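PDB 1VPQ: DUF72 domain-containing protein, which is of unknown function but belongs to the DUF72 family, whose parallel-stranded alpha/beta fold is grouped with the TIM barrels. Local coordinates for residues 89-95 and 125-131. Numbering follows the deposited sequence.
Sequences VTHVLWK and AQFPFSF. With SO4 (sulfate ion), chain C.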
ATOM      1  N   VAL A  89     -13.767  -4.695  -6.071  1.00 29.51           N
ATOM      2  CA  VAL A  89     -13.578  -5.668  -5.006  1.00 30.12           C
ATOM      3  C   VAL A  89     -13.591  -4.985  -3.642  1.00 30.51           C
ATOM      4  O   VAL A  89     -14.196  -5.488  -2.702  1.00 30.80           O
ATOM      5  CB  VAL A  89     -12.281  -6.479  -5.231  1.00 30.10           C
ATOM      6  CG1 VAL A  89     -11.906  -7.311  -3.996  1.00 30.40           C
ATOM      7  CG2 VAL A  89     -12.446  -7.375  -6.466  1.00 30.33           C
ATOM      8  N   THR A  90     -12.951  -3.822  -3.555  1.00 31.15           N
ATOM      9  CA  THR A  90     -12.832  -3.080  -2.295  1.00 31.11           C
ATOM     10  C   THR A  90     -13.915  -2.009  -2.016  1.00 31.16           C
ATOM     11  O   THR A  90     -14.165  -1.690  -0.850  1.00 31.43           O
ATOM     12  CB  THR A  90     -11.450  -2.435  -2.197  1.00 31.20           C
ATOM     13  OG1 THR A  90     -11.165  -1.730  -3.414  1.00 30.92           O
ATOM     14  CG2 THR A  90     -10.397  -3.510  -1.968  1.00 30.48           C
ATOM     15  N   HIS A  91     -14.551  -1.472  -3.054  1.00 30.99           N
ATOM     16  CA  HIS A  91     -15.470  -0.327  -2.894  1.00 31.06           C
ATOM     17  C   HIS A  91     -16.920  -0.550  -3.355  1.00 31.07           C
ATOM     18  O   HIS A  91     -17.758   0.328  -3.158  1.00 31.43           O
ATOM     19  CB  HIS A  91     -14.920   0.894  -3.657  1.00 31.06           C
ATOM     20  CG  HIS A  91     -13.695   1.493  -3.040  1.00 31.62           C
ATOM     21  ND1 HIS A  91     -12.478   0.845  -3.017  1.00 32.99           N
ATOM     22  CD2 HIS A  91     -13.501   2.681  -2.422  1.00 31.72           C
ATOM     23  CE1 HIS A  91     -11.590   1.603  -2.398  1.00 33.00           C
ATOM     24  NE2 HIS A  91     -12.185   2.724  -2.030  1.00 32.15           N
ATOM     25  N   VAL A  92     -17.223  -1.682  -3.987  1.00 30.73           N
ATOM     26  CA  VAL A  92     -18.504  -1.827  -4.694  1.00 30.33           C
ATOM     27  C   VAL A  92     -19.254  -3.119  -4.349  1.00 29.99           C
ATOM     28  O   VAL A  92     -20.334  -3.066  -3.781  1.00 29.83           O
ATOM     29  CB  VAL A  92     -18.313  -1.746  -6.234  1.00 30.28           C
ATOM     30  CG1 VAL A  92     -19.652  -1.794  -6.955  1.00 30.48           C
ATOM     31  CG2 VAL A  92     -17.568  -0.481  -6.623  1.00 30.44           C
ATOM     32  N   LEU A  93     -18.675  -4.266  -4.692  1.00 29.81           N
ATOM     33  CA  LEU A  93     -19.399  -5.541  -4.667  1.00 29.67           C
ATOM     34  C   LEU A  93     -19.989  -5.878  -3.304  1.00 29.52           C
ATOM     35  O   LEU A  93     -21.077  -6.434  -3.222  1.00 29.75           O
ATOM     36  CB  LEU A  93     -18.491  -6.695  -5.109  1.00 29.64           C
ATOM     37  CG  LEU A  93     -18.006  -6.672  -6.560  1.00 29.39           C
ATOM     38  CD1 LEU A  93     -16.947  -7.734  -6.758  1.00 28.70           C
ATOM     39  CD2 LEU A  93     -19.155  -6.863  -7.546  1.00 29.07           C
ATOM     40  N   TRP A  94     -19.276  -5.548  -2.237  1.00 29.35           N
ATOM     41  CA  TRP A  94     -19.759  -5.832  -0.882  1.00 29.28           C
ATOM     42  C   TRP A  94     -21.020  -5.025  -0.527  1.00 29.07           C
ATOM     43  O   TRP A  94     -21.827  -5.464   0.297  1.00 28.97           O
ATOM     44  CB  TRP A  94     -18.648  -5.600   0.149  1.00 29.35           C
ATOM     45  CG  TRP A  94     -18.136  -4.207   0.192  1.00 30.15           C
ATOM     46  CD1 TRP A  94     -17.050  -3.711  -0.470  1.00 30.87           C
ATOM     47  CD2 TRP A  94     -18.691  -3.112   0.929  1.00 30.80           C
ATOM     48  NE1 TRP A  94     -16.890  -2.380  -0.179  1.00 30.79           N
ATOM     49  CE2 TRP A  94     -17.886  -1.988   0.676  1.00 30.79           C
ATOM     50  CE3 TRP A  94     -19.783  -2.978   1.794  1.00 31.40           C
ATOM     51  CZ2 TRP A  94     -18.143  -0.744   1.245  1.00 30.93           C
ATOM     52  CZ3 TRP A  94     -20.034  -1.740   2.359  1.00 30.90           C
ATOM     53  CH2 TRP A  94     -19.220  -0.642   2.083  1.00 31.19           C
ATOM     54  N   LYS A  95     -21.166  -3.844  -1.139  1.00 28.79           N
ATOM     55  CA  LYS A  95     -22.371  -3.019  -1.003  1.00 28.48           C
ATOM     56  C   LYS A  95     -23.555  -3.659  -1.726  1.00 28.17           C
ATOM     57  O   LYS A  95     -24.706  -3.422  -1.364  1.00 28.12           O
ATOM     58  CB  LYS A  95     -22.164  -1.610  -1.585  1.00 28.50           C
ATOM     59  CG  LYS A  95     -21.076  -0.748  -0.942  1.00 28.42           C
ATOM     60  CD  LYS A  95     -21.188   0.690  -1.463  1.00 29.22           C
ATOM     61  CE  LYS A  95     -20.161   1.638  -0.852  1.00 29.80           C
ATOM     62  NZ  LYS A  95     -19.027   1.912  -1.769  1.00 30.23           N
ATOM     63  N   ALA A 125      -5.820  -5.099  -0.518  1.00 29.26           N
ATOM     64  CA  ALA A 125      -7.237  -4.765  -0.529  1.00 29.41           C
ATOM     65  C   ALA A 125      -7.490  -3.707   0.529  1.00 29.24           C
ATOM     66  O   ALA A 125      -7.538  -4.015   1.726  1.00 29.04           O
ATOM     67  CB  ALA A 125      -8.081  -6.013  -0.265  1.00 29.70           C
ATOM     68  N   GLN A 126      -7.630  -2.459   0.084  1.00 29.30           N
ATOM     69  CA  GLN A 126      -7.871  -1.324   0.981  1.00 29.42           C
ATOM     70  C   GLN A 126      -9.325  -0.872   0.878  1.00 29.30           C
ATOM     71  O   GLN A 126      -9.788  -0.473  -0.185  1.00 29.10           O
ATOM     72  CB  GLN A 126      -6.901  -0.171   0.675  1.00 29.75           C
ATOM     73  CG  GLN A 126      -7.221   1.172   1.344  1.00 29.77           C
ATOM     74  CD  GLN A 126      -8.055   2.097   0.460  1.00 30.73           C
ATOM     75  OE1 GLN A 126      -7.663   2.410  -0.668  1.00 33.85           O
ATOM     76  NE2 GLN A 126      -9.208   2.541   0.968  1.00 29.11           N
ATOM     77  N   PHE A 127     -10.022  -0.917   2.010  1.00 29.34           N
ATOM     78  CA  PHE A 127     -11.453  -0.667   2.065  1.00 29.11           C
ATOM     79  C   PHE A 127     -11.767   0.737   2.549  1.00 29.25           C
ATOM     80  O   PHE A 127     -11.062   1.271   3.396  1.00 29.35           O
ATOM     81  CB  PHE A 127     -12.100  -1.699   2.978  1.00 29.02           C
ATOM     82  CG  PHE A 127     -12.098  -3.074   2.396  1.00 28.91           C
ATOM     83  CD1 PHE A 127     -11.005  -3.907   2.563  1.00 29.83           C
ATOM     84  CD2 PHE A 127     -13.180  -3.525   1.647  1.00 28.64           C
ATOM     85  CE1 PHE A 127     -10.989  -5.169   2.007  1.00 29.81           C
ATOM     86  CE2 PHE A 127     -13.177  -4.784   1.092  1.00 28.88           C
ATOM     87  CZ  PHE A 127     -12.084  -5.612   1.270  1.00 29.57           C
ATOM     88  N   PRO A 128     -12.839   1.344   2.011  1.00 29.53           N
ATOM     89  CA  PRO A 128     -13.156   2.720   2.365  1.00 29.49           C
ATOM     90  C   PRO A 128     -13.789   2.863   3.756  1.00 29.82           C
ATOM     91  O   PRO A 128     -14.019   1.863   4.465  1.00 30.11           O
ATOM     92  CB  PRO A 128     -14.131   3.149   1.263  1.00 29.42           C
ATOM     93  CG  PRO A 128     -14.796   1.891   0.841  1.00 29.64           C
ATOM     94  CD  PRO A 128     -13.813   0.776   1.062  1.00 29.36           C
ATOM     95  N   PHE A 129     -14.040   4.115   4.132  1.00 29.97           N
ATOM     96  CA  PHE A 129     -14.644   4.483   5.417  1.00 29.92           C
ATOM     97  C   PHE A 129     -16.005   3.820   5.605  1.00 29.61           C
ATOM     98  O   PHE A 129     -16.339   3.377   6.704  1.00 29.70           O
ATOM     99  CB  PHE A 129     -14.792   6.002   5.489  1.00 30.27           C
ATOM    100  CG  PHE A 129     -15.171   6.517   6.847  1.00 31.08           C
ATOM    101  CD1 PHE A 129     -14.252   6.519   7.880  1.00 32.19           C
ATOM    102  CD2 PHE A 129     -16.443   7.017   7.087  1.00 31.79           C
ATOM    103  CE1 PHE A 129     -14.598   6.995   9.130  1.00 32.97           C
ATOM    104  CE2 PHE A 129     -16.794   7.498   8.337  1.00 32.23           C
ATOM    105  CZ  PHE A 129     -15.871   7.488   9.360  1.00 32.47           C
ATOM    106  N   SER A 130     -16.767   3.749   4.515  1.00 29.12           N
ATOM    107  CA  SER A 130     -18.109   3.145   4.498  1.00 29.01           C
ATOM    108  C   SER A 130     -18.147   1.635   4.748  1.00 28.76           C
ATOM    109  O   SER A 130     -19.195   1.096   5.067  1.00 28.76           O
ATOM    110  CB  SER A 130     -18.776   3.415   3.154  1.00 28.77           C
ATOM    111  OG  SER A 130     -17.984   2.880   2.112  1.00 29.08           O
ATOM    112  N   PHE A 131     -17.024   0.953   4.565  1.00 28.88           N
ATOM    113  CA  PHE A 131     -16.913  -0.471   4.898  1.00 28.88           C
ATOM    114  C   PHE A 131     -16.800  -0.596   6.412  1.00 28.92           C
ATOM    115  O   PHE A 131     -15.810  -0.159   6.993  1.00 29.07           O
ATOM    116  CB  PHE A 131     -15.681  -1.067   4.218  1.00 28.79           C
ATOM    117  CG  PHE A 131     -15.593  -2.577   4.281  1.00 28.40           C
ATOM    118  CD1 PHE A 131     -16.536  -3.372   3.652  1.00 28.15           C
ATOM    119  CD2 PHE A 131     -14.526  -3.197   4.909  1.00 28.33           C
ATOM    120  CE1 PHE A 131     -16.444  -4.756   3.672  1.00 26.62           C
ATOM    121  CE2 PHE A 131     -14.423  -4.584   4.926  1.00 28.21           C
ATOM    122  CZ  PHE A 131     -15.394  -5.361   4.307  1.00 27.39           C
TER
HETATM  123  S   SO4 C 263     -12.313   6.962   2.049  1.00 42.12           S
HETATM  124  O1  SO4 C 263     -11.668   6.460   0.838  1.00 41.66           O
HETATM  125  O2  SO4 C 263     -13.389   7.874   1.705  1.00 42.36           O
HETATM  126  O3  SO4 C 263     -12.890   5.854   2.794  1.00 43.40           O
HETATM  127  O4  SO4 C 263     -11.344   7.655   2.888  1.00 42.25           O
HETATM  128  O   HOH W   1     -10.735   4.374  -0.294  1.00 14.78           O
HETATM  129  O   HOH W   2     -18.306   4.711   0.136  1.00 30.02           O
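W94 lays its indole over the edge of the F131 ring, an edge-to-face stack with centroids 4.7 Å apart, planes at 69° and W94 CD2 3.5 Å from F131 CD1. F127 also turns its edge to the same indole, offset and more distant (centroids 6.0 Å apart), which completes an aromatic cluster. W94 NE1 donates to T90 O (2.9 Å), a bond that fixes the indole against the end of helix 87-91. T90 lies over the face of F127, its CG2 4.2 Å from the ring centroid in a CH-pi contact, and CG2 also meets A125 CB at 3.8 Å. Beside it, P128 CD sits 4.0 Å over the centroid of the H91 imidazole, a second CH-pi contact; H91 ND1 is hydrogen-bonded to T90 OG1 (2.9 Å). No direct hydrogen bond joins 89-95 to 125-131, so polar links run through water: one molecule lies between H91 NE2 (2.8 Å) and Q126 NE2 (2.7 Å) and donates to sulfate O1 (2.6 Å). That ion, probably from the crystallisation liquor, also accepts from F129 N and R157, while Q126 OE1 pairs with K84. A type I turn, P128 to F131, closed by F131 N to P128 O (3.1 Å), brings S130 and F131 back to W94. The contact joins successive beta-alpha units of a TIM-barrel-like fold: the loop leaving the C-terminal end of strand 120-126 packs on the short helices that follow neighbouring strand 80-84, while helix 135-147 meets V89, W94 and F131, and strand 152-155 flanks A125 and F127.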